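Local coordinates for protein endo-beta-1,2-glucanase (Talaromyces funiculosus, PDB 6IMV) that hydrolyses internal beta-1,2-glycosidic linkages of beta-1,2-glucans as an endo-acting glycoside hydrolase, at residues F137-W143 and W157-P162; G215-A219 and T242-N246. All coordinates share one frame; numbering follows the deposited sequence.

Interaction 1: residues F137-W143 and W157-P162; sequences FGGFLPW and WNNRVP. With BGC (beta-D-glucopyranose), chain D.
Trp-143 and Trp-157 both set CG anti to their own carbonyl carbon (chi1 of both near -75°), and the two indoles meet with their planes inclined at 32°. CB and CD1 of Trp-143 lie over one face of Trp-157: CB of Trp-143 makes a CH-pi contact 3.7 Å from the centroid of the Trp-157 five-membered ring, and CD1 of Trp-143 lies 3.4 Å from CE2 of Trp-157. The guanidinium NH1 of Arg-160 covers the opposite face, its NE being salt-bridged to Glu-240. Held this way, Trp-143 gives its NE1 hydrogen to O4 of the bound glucose, 2.9 Å away and almost straight at 176°, while CB of Pro-162 touches the same O4. With Trp-157 cut back to an alanine, Trp-143 would probably lose the surface its CB and CD1 rest on, leaving its indole freer to turn from the sugar.

Phe-137 suits the other end, where a flat ring can slip in edge first: CE1 approaches the carbonyl O of Arg-160 at 3.4 Å and CD1 reaches CB of Val-161 at 3.8 Å, with CD of Pro-142 over one face. Gly-138 and Gly-139 are central in the type I' turn from Phe-137 to Phe-140, where positive phi suits glycine. The 137-143 loop thus packs beside edge strand 160-162, which pairs with strand 220-223, while Phe-140 extends to helices 163-182 and 186-210.

Interaction 2: residues G215-A219 and T242-N246; sequences GKVCA and TSYLN
Tyr-244 lays its ring beside the side chain of Lys-216, and this pair makes the polar end of the contact. With CG of Tyr-244 anti to the carbonyl carbon (chi1 -52°), the ring is placed beside the Lys-216 side chain, and CB of Lys-216 sits over one face in a CH-pi contact, 4.0 Å from the ring centroid. The lysine chain, extended beyond CG, passes obliquely across the ring, bringing CD of Lys-216 to 3.9 Å from CZ of Tyr-244. A long aliphatic chain with a charged tip suits this partly exposed place: CB and CD lie against the phenol, and one water joins NZ of Lys-216 to OH of Tyr-244, 2.7 Å from each. The backbone C of Thr-242 lies against the opposite face of the ring.

Leu-245 leads the other way. Its CD1 meets CG1 of Val-217 at 4.1 Å, the valine branch that stands anti to its backbone N (chi1 175°), and its CD2 rests against CA and CB of Ala-219. The short alanine lets the leucine come close to the chain, and Phe-254 of helix 252-261 touches both Val-217 and Leu-245.

Between these two ends the backbones are joined by Leu-245 N to Val-217 O (2.9 Å) and Ala-219 N to Ser-243 O (3.0 Å). A second water accepts from Val-217 N and lies within hydrogen-bonding distance of the carbonyl oxygens of Gly-215 and Leu-245. Leu-245 is the centre of an inverse gamma turn, and the Cys-218 to Cys-239 disulfide ties 215-219 to strand 237-239. The backbone pairing is a single isolated beta bridge, Cys-218 with Tyr-244, between segments whose directions lie 100° apart, and not part of a continuing sheet.

From the N terminus, the chain leaves helix 112-133 and enters the loop of interaction 1, which closes over 13 intervening residues that include strands 144-145 and 152-153. Helices 163-182 and 186-210 follow before interaction 2 opens; its 22 intervening residues carry strands 220-223 and 237-239 and bring the chain back ahead of helix 252-261. The two closures are therefore in series, neither nested nor crossed. They meet in space, with CB of Pro-162 packed 4.0 Å from O of Ala-219, and strand 220-223, from the second loop, pairs with strand 160-162. Interaction 1 ties the loop after helix 112-133 to strand 160-162, whereas interaction 2 ties strand 216-217 to the approach to helix 252-261.

Interaction 1: residues F137-W143 and W157-P162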
# COMPACT_ATOMS: atom_id res chain seq x y z
N PHE A 137 0.80 -13.62 19.42
CA PHE A 137 1.12 -12.90 18.17
C PHE A 137 2.44 -12.12 18.30
O PHE A 137 2.93 -11.60 17.31
CB PHE A 137 -0.03 -11.98 17.76
CG PHE A 137 -1.18 -12.73 17.14
CD1 PHE A 137 -1.06 -13.29 15.88
CD2 PHE A 137 -2.35 -12.95 17.86
CE1 PHE A 137 -2.11 -14.01 15.32
CE2 PHE A 137 -3.38 -13.69 17.31
CZ PHE A 137 -3.27 -14.21 16.04
N GLY A 138 2.97 -12.01 19.53
CA GLY A 138 4.27 -11.37 19.79
C GLY A 138 4.31 -9.90 19.37
O GLY A 138 5.37 -9.41 19.02
N GLY A 139 3.15 -9.22 19.39
CA GLY A 139 3.04 -7.79 19.11
C GLY A 139 2.74 -7.47 17.65
O GLY A 139 2.60 -6.30 17.28
N PHE A 140 2.61 -8.51 16.83
CA PHE A 140 2.22 -8.42 15.44
C PHE A 140 0.70 -8.57 15.34
O PHE A 140 0.05 -8.99 16.31
CB PHE A 140 2.91 -9.52 14.62
CG PHE A 140 4.41 -9.41 14.62
CD1 PHE A 140 5.06 -8.51 13.79
CD2 PHE A 140 5.19 -10.22 15.44
CE1 PHE A 140 6.44 -8.42 13.77
CE2 PHE A 140 6.57 -10.12 15.42
CZ PHE A 140 7.20 -9.23 14.58
N LEU A 141 0.15 -8.23 14.18
CA LEU A 141 -1.30 -8.28 13.96
C LEU A 141 -1.62 -9.30 12.87
O LEU A 141 -1.04 -9.27 11.78
CB LEU A 141 -1.82 -6.91 13.54
CG LEU A 141 -1.62 -5.77 14.54
CD1 LEU A 141 -2.14 -4.47 13.95
CD2 LEU A 141 -2.30 -6.07 15.87
N PRO A 142 -2.61 -10.18 13.10
CA PRO A 142 -3.19 -11.01 12.05
C PRO A 142 -4.19 -10.14 11.27
O PRO A 142 -4.31 -8.97 11.57
CB PRO A 142 -3.91 -12.09 12.85
CG PRO A 142 -4.44 -11.32 14.04
CD PRO A 142 -3.34 -10.34 14.37
N TRP A 143 -4.91 -10.72 10.31
CA TRP A 143 -6.17 -10.12 9.86
C TRP A 143 -7.13 -10.13 11.06
O TRP A 143 -7.22 -11.13 11.77
CB TRP A 143 -6.75 -10.87 8.66
CG TRP A 143 -6.02 -10.61 7.38
CD1 TRP A 143 -4.78 -11.07 7.04
CD2 TRP A 143 -6.49 -9.85 6.26
NE1 TRP A 143 -4.45 -10.64 5.78
CE2 TRP A 143 -5.48 -9.88 5.28
CE3 TRP A 143 -7.67 -9.14 5.98
CZ2 TRP A 143 -5.60 -9.22 4.06
CZ3 TRP A 143 -7.79 -8.49 4.77
CH2 TRP A 143 -6.76 -8.53 3.83
N TRP A 157 -7.94 -16.37 10.64
CA TRP A 157 -6.62 -15.91 11.04
C TRP A 157 -6.35 -16.12 12.53
O TRP A 157 -5.32 -15.69 13.04
CB TRP A 157 -6.41 -14.47 10.58
CG TRP A 157 -6.14 -14.43 9.10
CD1 TRP A 157 -7.06 -14.38 8.10
CD2 TRP A 157 -4.86 -14.52 8.46
NE1 TRP A 157 -6.45 -14.40 6.88
CE2 TRP A 157 -5.09 -14.49 7.07
CE3 TRP A 157 -3.54 -14.63 8.92
CZ2 TRP A 157 -4.05 -14.56 6.14
CZ3 TRP A 157 -2.51 -14.68 8.00
CH2 TRP A 157 -2.77 -14.65 6.63
N ASN A 158 -7.22 -16.88 13.22
CA ASN A 158 -6.85 -17.41 14.53
C ASN A 158 -5.55 -18.19 14.37
O ASN A 158 -5.42 -18.98 13.47
CB ASN A 158 -7.95 -18.29 15.13
CG ASN A 158 -9.14 -17.47 15.56
OD1 ASN A 158 -9.04 -16.68 16.50
ND2 ASN A 158 -10.26 -17.61 14.87
N ASN A 159 -4.57 -17.91 15.23
CA ASN A 159 -3.31 -18.67 15.31
C ASN A 159 -2.50 -18.61 14.00
O ASN A 159 -1.71 -19.50 13.71
CB ASN A 159 -3.59 -20.12 15.71
CG ASN A 159 -4.24 -20.20 17.07
OD1 ASN A 159 -3.82 -19.52 18.00
ND2 ASN A 159 -5.30 -20.98 17.16
N ARG A 160 -2.69 -17.54 13.22
CA ARG A 160 -1.96 -17.36 11.96
C ARG A 160 -1.58 -15.89 11.85
O ARG A 160 -2.44 -15.03 12.14
CB ARG A 160 -2.82 -17.76 10.75
CG ARG A 160 -3.21 -19.22 10.68
CD ARG A 160 -4.22 -19.51 9.59
NE ARG A 160 -3.63 -19.39 8.26
CZ ARG A 160 -3.98 -18.52 7.32
NH1 ARG A 160 -5.05 -17.76 7.48
NH2 ARG A 160 -3.26 -18.41 6.22
N VAL A 161 -0.33 -15.60 11.43
CA VAL A 161 0.12 -14.22 11.32
C VAL A 161 0.99 -14.05 10.07
O VAL A 161 1.88 -14.85 9.82
CB VAL A 161 0.82 -13.75 12.61
CG1 VAL A 161 2.10 -14.52 12.90
CG2 VAL A 161 1.09 -12.25 12.59
N PRO A 162 0.71 -13.02 9.24
CA PRO A 162 1.44 -12.80 7.99
C PRO A 162 2.58 -11.79 8.17
O PRO A 162 2.37 -10.69 8.74
CB PRO A 162 0.33 -12.21 7.11
CG PRO A 162 -0.45 -11.32 8.06
CD PRO A 162 -0.37 -12.03 9.41
C2 BGC D . -1.32 -10.34 0.92
C3 BGC D . -1.49 -10.13 2.42
C4 BGC D . -1.81 -11.46 3.10
C5 BGC D . -0.72 -12.46 2.75
C6 BGC D . -0.91 -13.85 3.32
C1 BGC D . -0.30 -11.43 0.66
O2 BGC D . -0.83 -9.15 0.31
O3 BGC D . -2.52 -9.20 2.71
O4 BGC D . -1.87 -11.27 4.50
O5 BGC D . -0.64 -12.62 1.34
O6 BGC D . -2.13 -14.38 2.86

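Interaction 2: residues G215-A219 and T242-N246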
# COMPACT_ATOMS: atom_id res chain seq x y z
N GLY A 215 17.93 -18.54 5.75
CA GLY A 215 17.40 -17.45 4.93
C GLY A 215 15.90 -17.54 4.69
O GLY A 215 15.34 -16.72 3.96
N LYS A 216 15.24 -18.54 5.30
CA LYS A 216 13.82 -18.80 5.07
C LYS A 216 13.01 -18.04 6.12
O LYS A 216 13.20 -18.24 7.32
CB LYS A 216 13.53 -20.30 5.08
CG LYS A 216 14.11 -21.05 3.89
CD LYS A 216 13.99 -22.56 3.95
CE LYS A 216 14.77 -23.22 2.83
NZ LYS A 216 14.36 -24.63 2.63
N VAL A 217 12.09 -17.20 5.64
CA VAL A 217 11.22 -16.37 6.47
C VAL A 217 9.78 -16.74 6.14
O VAL A 217 9.40 -16.70 4.98
CB VAL A 217 11.49 -14.87 6.23
CG1 VAL A 217 10.50 -13.99 7.00
CG2 VAL A 217 12.92 -14.47 6.56
N CYS A 218 8.97 -17.12 7.15
CA CYS A 218 7.58 -17.54 6.89
C CYS A 218 6.78 -16.38 6.27
O CYS A 218 6.81 -15.27 6.79
CB CYS A 218 6.83 -17.99 8.13
SG CYS A 218 7.75 -19.09 9.23
N ALA A 219 6.05 -16.66 5.19
CA ALA A 219 5.03 -15.76 4.69
C ALA A 219 3.88 -15.69 5.71
O ALA A 219 3.38 -14.59 6.04
CB ALA A 219 4.55 -16.21 3.33
N THR A 242 5.33 -24.12 2.70
CA THR A 242 6.66 -23.87 2.20
C THR A 242 6.69 -22.51 1.47
O THR A 242 7.52 -22.29 0.58
CB THR A 242 7.10 -25.08 1.37
OG1 THR A 242 8.48 -24.93 1.08
CG2 THR A 242 6.32 -25.27 0.09
N SER A 243 5.79 -21.60 1.87
CA SER A 243 5.70 -20.23 1.34
C SER A 243 6.56 -19.29 2.20
O SER A 243 6.28 -19.08 3.38
CB SER A 243 4.28 -19.73 1.31
OG SER A 243 3.56 -20.31 0.24
N TYR A 244 7.57 -18.68 1.58
CA TYR A 244 8.49 -17.80 2.28
C TYR A 244 8.48 -16.40 1.65
O TYR A 244 8.17 -16.24 0.47
CB TYR A 244 9.91 -18.39 2.27
CG TYR A 244 9.98 -19.81 2.75
CD1 TYR A 244 9.76 -20.12 4.09
CD2 TYR A 244 10.25 -20.86 1.88
CE1 TYR A 244 9.81 -21.42 4.54
CE2 TYR A 244 10.30 -22.17 2.32
CZ TYR A 244 10.07 -22.45 3.66
OH TYR A 244 10.12 -23.74 4.11
N LEU A 245 8.82 -15.40 2.47
CA LEU A 245 9.09 -14.06 2.00
C LEU A 245 10.48 -14.06 1.37
O LEU A 245 11.46 -13.83 2.06
CB LEU A 245 9.01 -13.09 3.19
CG LEU A 245 7.65 -13.01 3.86
CD1 LEU A 245 7.62 -11.90 4.89
CD2 LEU A 245 6.55 -12.80 2.83
N ASN A 246 10.55 -14.35 0.06
CA ASN A 246 11.83 -14.58 -0.61
C ASN A 246 11.92 -13.81 -1.93
O ASN A 246 12.77 -14.15 -2.79
CB ASN A 246 12.04 -16.08 -0.85
CG ASN A 246 11.07 -16.67 -1.85
OD1 ASN A 246 10.05 -16.06 -2.16
ND2 ASN A 246 11.40 -17.83 -2.38
O HOH W 1 12.73 -16.37 2.84
O HOH W 2 11.77 -25.44 2.82